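Local coordinates for ribulose bisphosphate carboxylase small chain (Galdieria sulphuraria, PDB 4F0H), which forms the small subunit of ribulose bisphosphate carboxylase (RuBisCO), the hexadecameric enzyme that fixes carbon dioxide, and probably supports assembly of its catalytic large subunits, at residues D24-K29 with I96-N101; E49-P54 with K73-F78. All coordinates share one frame; numbering follows the deposited sequence.

Interaction 1 (D24-K29 with I96-N101); sequences DYMISK and ISFIVN
Met26, near the C-terminal end of helix 16-28, meets Ile96 and Phe98 on strand 93-101, within this chain an outermost strand of the four-stranded antiparallel sheet that forms the core of the RuBisCO small subunit. The helix packs against one face of this sheet, and the contact is wholly apolar. Met26 reaches across with its flexible thioether: its CE methyl lies 4.0 Å from Ile96 CG2. The chain is bent at its last torsion (chi3 61°), which turns CE off the line of the side chain and toward the isoleucine, while SD is left beside the phenylalanine. There the sulfur approaches the rim of the ring near its plane, with SD 4.4 Å from Phe98 CE1. An unbranched, pliable methionine suits this place because its sulfur and its methyl can serve two different neighbours.

Ile96 offers its other branch to Tyr25. CG1 stands anti to the backbone N (chi1 -177°) and the chain continues extended, carrying CD1 to 4.3 Å from Tyr25 CE2, oblique to the ring. Branching at CB thus lets one strand residue touch two consecutive helix residues. Tyr25 is partly exposed and also packs on a basic side chain of another protein chain, so an amphipathic ring fits this border of the core.

Further out, Leu31 borders Met26, while Gln22 of the same helix touches both Ile96 and Phe98, and Leu14 adds to the packing around Phe98. Backbone hydrogen bonds between Ile96 and Gly84 and between Phe98 and Val82 fix the strand against strand 79-86. The helix ends just beyond the contact, where Tyr25 O accepts both Lys29 N and the hydroxyl of Ser28, whose OG lies 2.6 Å from Tyr25 O in the carbonyl plane.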
ATOM      1  N   ASP B  24     -51.366  18.939 -23.263  1.00 12.94           N
ATOM      2  CA  ASP B  24     -52.494  18.478 -22.448  1.00 13.95           C
ATOM      3  C   ASP B  24     -52.063  17.426 -21.389  1.00 12.76           C
ATOM      4  O   ASP B  24     -52.401  17.504 -20.213  1.00 12.96           O
ATOM      5  CB  ASP B  24     -53.571  17.907 -23.366  1.00 11.56           C
ATOM      6  CG  ASP B  24     -54.396  19.008 -24.072  1.00 15.31           C
ATOM      7  OD1 ASP B  24     -54.910  18.772 -25.180  1.00 12.10           O
ATOM      8  OD2 ASP B  24     -54.538  20.127 -23.521  1.00 19.54           O
ATOM      9  N   TYR B  25     -51.281  16.435 -21.802  1.00 11.83           N
ATOM     10  CA  TYR B  25     -50.905  15.410 -20.867  1.00 10.38           C
ATOM     11  C   TYR B  25     -50.052  16.053 -19.733  1.00  8.66           C
ATOM     12  O   TYR B  25     -50.290  15.858 -18.523  1.00  2.39           O
ATOM     13  CB  TYR B  25     -50.148  14.283 -21.632  1.00 14.27           C
ATOM     14  CG  TYR B  25     -49.315  13.391 -20.721  1.00 17.39           C
ATOM     15  CD1 TYR B  25     -49.878  12.315 -20.035  1.00 17.14           C
ATOM     16  CD2 TYR B  25     -47.924  13.643 -20.574  1.00 19.48           C
ATOM     17  CE1 TYR B  25     -49.086  11.514 -19.169  1.00 21.24           C
ATOM     18  CE2 TYR B  25     -47.121  12.866 -19.726  1.00 22.18           C
ATOM     19  CZ  TYR B  25     -47.710  11.813 -19.020  1.00 22.63           C
ATOM     20  OH  TYR B  25     -46.868  11.077 -18.195  1.00 27.76           O
ATOM     21  N   MET B  26     -49.040  16.814 -20.141  1.00  7.96           N
ATOM     22  CA  MET B  26     -48.185  17.504 -19.172  1.00 12.57           C
ATOM     23  C   MET B  26     -48.990  18.309 -18.154  1.00 11.17           C
ATOM     24  O   MET B  26     -48.688  18.318 -16.959  1.00 12.59           O
ATOM     25  CB  MET B  26     -47.148  18.390 -19.888  1.00 10.18           C
ATOM     26  CG  MET B  26     -46.394  17.539 -20.921  1.00 14.52           C
ATOM     27  SD  MET B  26     -45.167  18.485 -21.810  1.00 17.28           S
ATOM     28  CE  MET B  26     -44.142  18.975 -20.482  1.00 17.54           C
ATOM     29  N   ILE B  27     -50.016  18.988 -18.651  1.00 12.91           N
ATOM     30  CA  ILE B  27     -50.840  19.847 -17.828  1.00 12.55           C
ATOM     31  C   ILE B  27     -51.621  18.995 -16.864  1.00 15.93           C
ATOM     32  O   ILE B  27     -51.748  19.331 -15.699  1.00 14.92           O
ATOM     33  CB  ILE B  27     -51.779  20.697 -18.674  1.00 14.74           C
ATOM     34  CG1 ILE B  27     -51.014  21.752 -19.510  1.00  9.96           C
ATOM     35  CG2 ILE B  27     -52.823  21.446 -17.808  1.00 15.83           C
ATOM     36  CD1 ILE B  27     -51.978  22.592 -20.338  1.00 15.85           C
ATOM     37  N   SER B  28     -52.139  17.873 -17.346  1.00 16.11           N
ATOM     38  CA  SER B  28     -52.942  17.029 -16.504  1.00 16.75           C
ATOM     39  C   SER B  28     -52.037  16.447 -15.431  1.00 16.92           C
ATOM     40  O   SER B  28     -52.505  16.149 -14.365  1.00 18.11           O
ATOM     41  CB  SER B  28     -53.575  15.937 -17.343  1.00 14.31           C
ATOM     42  OG  SER B  28     -52.562  14.946 -17.560  1.00 25.03           O
ATOM     43  N   LYS B  29     -50.728  16.373 -15.689  1.00 19.08           N
ATOM     44  CA  LYS B  29     -49.752  15.843 -14.731  1.00 16.15           C
ATOM     45  C   LYS B  29     -49.191  16.927 -13.833  1.00 16.40           C
ATOM     46  O   LYS B  29     -48.305  16.698 -13.010  1.00 19.32           O
ATOM     47  CB  LYS B  29     -48.563  15.270 -15.495  1.00 15.33           C
ATOM     48  CG  LYS B  29     -48.611  13.774 -15.702  1.00 18.84           C
ATOM     49  CD  LYS B  29     -50.026  13.322 -15.794  1.00 20.10           C
ATOM     50  CE  LYS B  29     -50.112  11.812 -15.472  1.00 26.20           C
ATOM     51  NZ  LYS B  29     -48.872  11.349 -14.714  1.00 28.98           N
ATOM     52  N   ILE B  96     -40.553  13.830 -18.955  1.00  4.02           N
ATOM     53  CA  ILE B  96     -40.784  13.674 -20.372  1.00  3.85           C
ATOM     54  C   ILE B  96     -39.961  14.759 -21.063  1.00  7.01           C
ATOM     55  O   ILE B  96     -39.815  15.877 -20.500  1.00  5.52           O
ATOM     56  CB  ILE B  96     -42.288  13.807 -20.707  1.00  6.81           C
ATOM     57  CG1 ILE B  96     -42.546  13.562 -22.172  1.00  8.40           C
ATOM     58  CG2 ILE B  96     -42.815  15.185 -20.393  1.00  4.56           C
ATOM     59  CD1 ILE B  96     -44.002  13.568 -22.530  1.00 11.62           C
ATOM     60  N   SER B  97     -39.433  14.443 -22.239  1.00  3.82           N
ATOM     61  CA  SER B  97     -38.555  15.390 -23.026  1.00  3.55           C
ATOM     62  C   SER B  97     -38.547  14.942 -24.495  1.00  6.10           C
ATOM     63  O   SER B  97     -38.092  13.846 -24.797  1.00  9.02           O
ATOM     64  CB  SER B  97     -37.159  15.382 -22.441  1.00  3.26           C
ATOM     65  OG  SER B  97     -36.207  16.049 -23.239  1.00  6.93           O
ATOM     66  N   PHE B  98     -39.115  15.748 -25.405  1.00  6.78           N
ATOM     67  CA  PHE B  98     -39.161  15.317 -26.789  1.00  5.43           C
ATOM     68  C   PHE B  98     -38.839  16.479 -27.737  1.00  6.45           C
ATOM     69  O   PHE B  98     -39.045  17.712 -27.456  1.00  6.56           O
ATOM     70  CB  PHE B  98     -40.536  14.696 -27.100  1.00  7.32           C
ATOM     71  CG  PHE B  98     -41.658  15.622 -26.836  1.00 13.08           C
ATOM     72  CD1 PHE B  98     -42.249  15.674 -25.587  1.00 13.81           C
ATOM     73  CD2 PHE B  98     -42.133  16.469 -27.843  1.00 16.05           C
ATOM     74  CE1 PHE B  98     -43.294  16.537 -25.340  1.00 11.30           C
ATOM     75  CE2 PHE B  98     -43.173  17.341 -27.594  1.00 16.33           C
ATOM     76  CZ  PHE B  98     -43.745  17.380 -26.318  1.00 16.65           C
ATOM     77  N   ILE B  99     -38.330  16.079 -28.879  1.00  7.35           N
ATOM     78  CA  ILE B  99     -37.895  16.980 -29.878  1.00  8.08           C
ATOM     79  C   ILE B  99     -39.095  17.521 -30.673  1.00  8.36           C
ATOM     80  O   ILE B  99     -39.976  16.760 -31.112  1.00  5.91           O
ATOM     81  CB  ILE B  99     -36.928  16.302 -30.884  1.00 11.16           C
ATOM     82  CG1 ILE B  99     -35.745  15.654 -30.173  1.00 12.26           C
ATOM     83  CG2 ILE B  99     -36.427  17.300 -31.932  1.00 11.54           C
ATOM     84  CD1 ILE B  99     -34.826  16.570 -29.632  1.00  8.21           C
ATOM     85  N   VAL B 100     -39.093  18.850 -30.848  1.00  7.28           N
ATOM     86  CA  VAL B 100     -40.125  19.590 -31.646  1.00  8.73           C
ATOM     87  C   VAL B 100     -39.517  20.394 -32.781  1.00  8.55           C
ATOM     88  O   VAL B 100     -40.225  21.065 -33.556  1.00 12.35           O
ATOM     89  CB  VAL B 100     -40.950  20.558 -30.783  1.00  4.99           C
ATOM     90  CG1 VAL B 100     -41.680  19.833 -29.735  1.00  4.85           C
ATOM     91  CG2 VAL B 100     -40.029  21.664 -30.187  1.00  9.62           C
ATOM     92  N   ASN B 101     -38.198  20.395 -32.857  1.00  8.24           N
ATOM     93  CA  ASN B 101     -37.551  20.916 -34.066  1.00  9.30           C
ATOM     94  C   ASN B 101     -36.202  20.318 -34.287  1.00  9.27           C
ATOM     95  O   ASN B 101     -35.412  20.270 -33.343  1.00  7.01           O
ATOM     96  CB  ASN B 101     -37.398  22.415 -33.921  1.00  8.33           C
ATOM     97  CG  ASN B 101     -37.008  23.086 -35.215  1.00 14.27           C
ATOM     98  OD1 ASN B 101     -35.877  23.535 -35.371  1.00 15.92           O
ATOM     99  ND2 ASN B 101     -37.931  23.154 -36.150  1.00  9.94           N
TER

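Interaction 2 (E49-P54 with K73-F78); sequences EMWGLP and KAKSNF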
ATOM      1  N   GLU B  49     -29.723  25.369 -24.149  1.00  7.64           N
ATOM      2  CA  GLU B  49     -30.076  26.752 -23.841  1.00  7.24           C
ATOM      3  C   GLU B  49     -31.569  26.853 -23.521  1.00  6.98           C
ATOM      4  O   GLU B  49     -32.390  26.131 -24.093  1.00 11.19           O
ATOM      5  CB  GLU B  49     -29.760  27.664 -25.033  1.00  8.15           C
ATOM      6  CG  GLU B  49     -28.281  27.687 -25.410  1.00 11.85           C
ATOM      7  CD  GLU B  49     -27.346  27.955 -24.200  1.00 13.59           C
ATOM      8  OE1 GLU B  49     -27.504  28.949 -23.471  1.00 14.38           O
ATOM      9  OE2 GLU B  49     -26.404  27.187 -24.018  1.00 14.79           O
ATOM     10  N   MET B  50     -31.916  27.759 -22.633  1.00  8.95           N
ATOM     11  CA  MET B  50     -33.298  27.938 -22.178  1.00 11.60           C
ATOM     12  C   MET B  50     -33.982  28.969 -23.063  1.00  9.85           C
ATOM     13  O   MET B  50     -33.414  30.034 -23.290  1.00  9.13           O
ATOM     14  CB  MET B  50     -33.261  28.530 -20.782  1.00  9.98           C
ATOM     15  CG  MET B  50     -32.871  27.588 -19.696  1.00 15.92           C
ATOM     16  SD  MET B  50     -33.247  28.220 -18.012  1.00 21.48           S
ATOM     17  CE  MET B  50     -34.891  27.592 -17.760  1.00 19.48           C
ATOM     18  N   TRP B  51     -35.183  28.686 -23.570  1.00  7.55           N
ATOM     19  CA  TRP B  51     -35.969  29.701 -24.275  1.00  9.38           C
ATOM     20  C   TRP B  51     -36.908  30.333 -23.242  1.00 12.13           C
ATOM     21  O   TRP B  51     -37.953  29.775 -22.900  1.00 12.32           O
ATOM     22  CB  TRP B  51     -36.717  29.123 -25.451  1.00  9.62           C
ATOM     23  CG  TRP B  51     -37.621  30.068 -26.165  1.00 13.19           C
ATOM     24  CD1 TRP B  51     -38.982  30.224 -25.975  1.00 12.77           C
ATOM     25  CD2 TRP B  51     -37.239  31.028 -27.160  1.00 10.48           C
ATOM     26  NE1 TRP B  51     -39.460  31.229 -26.813  1.00 15.27           N
ATOM     27  CE2 TRP B  51     -38.404  31.730 -27.544  1.00 16.08           C
ATOM     28  CE3 TRP B  51     -36.028  31.349 -27.772  1.00 14.07           C
ATOM     29  CZ2 TRP B  51     -38.378  32.754 -28.519  1.00 14.74           C
ATOM     30  CZ3 TRP B  51     -35.997  32.365 -28.717  1.00 15.41           C
ATOM     31  CH2 TRP B  51     -37.170  33.028 -29.110  1.00 12.84           C
ATOM     32  N   GLY B  52     -36.509  31.483 -22.688  1.00 10.64           N
ATOM     33  CA  GLY B  52     -37.253  32.003 -21.500  1.00 15.50           C
ATOM     34  C   GLY B  52     -37.316  31.032 -20.306  1.00 15.33           C
ATOM     35  O   GLY B  52     -36.519  30.081 -20.211  1.00 12.85           O
ATOM     36  N   LEU B  53     -38.243  31.266 -19.384  1.00  9.75           N
ATOM     37  CA  LEU B  53     -38.321  30.514 -18.129  1.00 14.67           C
ATOM     38  C   LEU B  53     -39.348  29.394 -18.314  1.00 16.04           C
ATOM     39  O   LEU B  53     -40.215  29.511 -19.167  1.00 18.27           O
ATOM     40  CB  LEU B  53     -38.747  31.482 -16.995  1.00 12.48           C
ATOM     41  CG  LEU B  53     -37.671  32.538 -16.641  1.00 13.37           C
ATOM     42  CD1 LEU B  53     -38.186  33.739 -15.910  1.00 13.91           C
ATOM     43  CD2 LEU B  53     -36.590  31.856 -15.775  1.00 15.23           C
ATOM     44  N   PRO B  54     -39.257  28.289 -17.533  1.00 16.89           N
ATOM     45  CA  PRO B  54     -40.349  27.297 -17.653  1.00 14.31           C
ATOM     46  C   PRO B  54     -41.751  27.938 -17.386  1.00 15.57           C
ATOM     47  O   PRO B  54     -41.819  28.983 -16.793  1.00 14.27           O
ATOM     48  CB  PRO B  54     -39.988  26.268 -16.562  1.00 13.16           C
ATOM     49  CG  PRO B  54     -38.520  26.531 -16.293  1.00 15.53           C
ATOM     50  CD  PRO B  54     -38.378  27.984 -16.390  1.00 11.26           C
ATOM     51  N   LYS B  73     -39.084  29.950 -34.891  1.00 15.43           N
ATOM     52  CA  LYS B  73     -38.758  30.988 -35.853  1.00 18.01           C
ATOM     53  C   LYS B  73     -37.396  31.576 -35.551  1.00 17.52           C
ATOM     54  O   LYS B  73     -36.588  31.780 -36.465  1.00 18.78           O
ATOM     55  CB  LYS B  73     -39.827  32.084 -35.998  1.00 20.46           C
ATOM     56  CG  LYS B  73     -41.244  31.575 -35.957  1.00 30.34           C
ATOM     57  CD  LYS B  73     -41.525  30.333 -36.887  1.00 35.53           C
ATOM     58  CE  LYS B  73     -42.883  29.677 -36.534  1.00 37.13           C
ATOM     59  NZ  LYS B  73     -42.911  28.176 -36.538  1.00 34.36           N
ATOM     60  N   ALA B  74     -37.119  31.840 -34.282  1.00 16.46           N
ATOM     61  CA  ALA B  74     -35.888  32.484 -33.939  1.00 12.43           C
ATOM     62  C   ALA B  74     -34.733  31.521 -34.079  1.00 16.67           C
ATOM     63  O   ALA B  74     -33.630  31.987 -34.275  1.00 16.97           O
ATOM     64  CB  ALA B  74     -35.930  32.981 -32.535  1.00 15.34           C
ATOM     65  N   LYS B  75     -34.978  30.203 -33.921  1.00 10.37           N
ATOM     66  CA  LYS B  75     -33.893  29.215 -33.840  1.00 11.51           C
ATOM     67  C   LYS B  75     -34.141  28.043 -34.790  1.00 12.00           C
ATOM     68  O   LYS B  75     -34.033  26.883 -34.393  1.00  9.98           O
ATOM     69  CB  LYS B  75     -33.774  28.670 -32.406  1.00  8.63           C
ATOM     70  CG  LYS B  75     -33.697  29.700 -31.313  1.00  9.78           C
ATOM     71  CD  LYS B  75     -32.317  30.246 -31.310  1.00 12.55           C
ATOM     72  CE  LYS B  75     -32.157  31.426 -30.453  1.00 15.85           C
ATOM     73  NZ  LYS B  75     -30.718  31.762 -30.580  1.00 15.52           N
ATOM     74  N   SER B  76     -34.498  28.326 -36.045  1.00 12.37           N
ATOM     75  CA  SER B  76     -35.075  27.287 -36.870  1.00 12.46           C
ATOM     76  C   SER B  76     -34.070  26.208 -37.147  1.00 13.07           C
ATOM     77  O   SER B  76     -34.474  25.074 -37.464  1.00 14.97           O
ATOM     78  CB  SER B  76     -35.581  27.814 -38.231  1.00 13.79           C
ATOM     79  OG  SER B  76     -34.427  28.331 -38.952  1.00 20.37           O
ATOM     80  N   ASN B  77     -32.796  26.566 -37.137  1.00  8.71           N
ATOM     81  CA  ASN B  77     -31.735  25.565 -37.401  1.00 13.30           C
ATOM     82  C   ASN B  77     -30.952  25.064 -36.148  1.00  8.54           C
ATOM     83  O   ASN B  77     -29.729  24.807 -36.172  1.00  9.94           O
ATOM     84  CB  ASN B  77     -30.792  26.098 -38.463  1.00 13.98           C
ATOM     85  CG  ASN B  77     -30.045  27.268 -37.995  1.00 15.94           C
ATOM     86  OD1 ASN B  77     -30.502  28.015 -37.104  1.00 18.29           O
ATOM     87  ND2 ASN B  77     -28.861  27.456 -38.558  1.00 15.99           N
ATOM     88  N   PHE B  78     -31.698  24.941 -35.069  1.00 10.55           N
ATOM     89  CA  PHE B  78     -31.264  24.368 -33.812  1.00  7.13           C
ATOM     90  C   PHE B  78     -32.200  23.218 -33.561  1.00  8.44           C
ATOM     91  O   PHE B  78     -33.349  23.249 -34.039  1.00  8.39           O
ATOM     92  CB  PHE B  78     -31.520  25.393 -32.715  1.00  6.25           C
ATOM     93  CG  PHE B  78     -30.481  26.499 -32.653  1.00  8.99           C
ATOM     94  CD1 PHE B  78     -30.549  27.584 -33.552  1.00  5.38           C
ATOM     95  CD2 PHE B  78     -29.451  26.463 -31.682  1.00  8.30           C
ATOM     96  CE1 PHE B  78     -29.593  28.639 -33.529  1.00 11.18           C
ATOM     97  CE2 PHE B  78     -28.473  27.522 -31.633  1.00  8.89           C
ATOM     98  CZ  PHE B  78     -28.559  28.613 -32.580  1.00  7.85           C
TER
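Trp51 takes a chi1 of 176°, which sets CG opposite the backbone N, and a chi2 of -96°, which stands the indole plane roughly perpendicular to the plane of CA, CB and CG. Its six-membered ring thereby extends from the 49-54 segment, which carries strand 49-50, to the C-terminus of helix 61-74, joining sheet and helix at the surface of the small subunit's alpha+beta fold. The far corner of the indole does the touching: Ala74 CB lies 3.6 Å from Trp51 CH2 and 3.9 Å from Trp51 CZ3, oblique to the ring. A small methyl suits this last helical turn, since it lets the bulky ring come close to the backbone.

Lys75, the first residue to leave helical geometry, sends its aliphatic chain to the rim of the same ring, where Lys75 CE comes near the indole plane, 4.3 Å from Trp51 CZ3. Its CD also sits over one face of Phe78, toward the rim, 3.8 Å above the plane. Lys75 and Phe78 are the ends of a type I beta turn, closed by Phe78 N to Lys75 O at 3.1 Å.

Ala70 and Cys71 also pack on the tryptophan, and its N-H is tied to the helix too: Trp51 NE1 is hydrogen-bonded to Glu67 OE1.

Overall arrangement
The two contacts, with centres about 16 Å apart, join helices to the same four-stranded antiparallel sheet. Interaction 1 sets helix 16-28 against strand 93-101, and interaction 2 sets the end of helix 61-74 beside strand 49-50; these are the outermost strands of the sheet within this chain. Along the sequence, interaction 2 is nested inside the loop closed by interaction 1. The second helix also reaches the first contact's strand, through Arg72 to Val100 O. The segments of both also meet other chains of the 16-chain assembly, in interaction 2 through residues beside those that touch, consistent with a fold whose packed parts lie close to subunit interfaces.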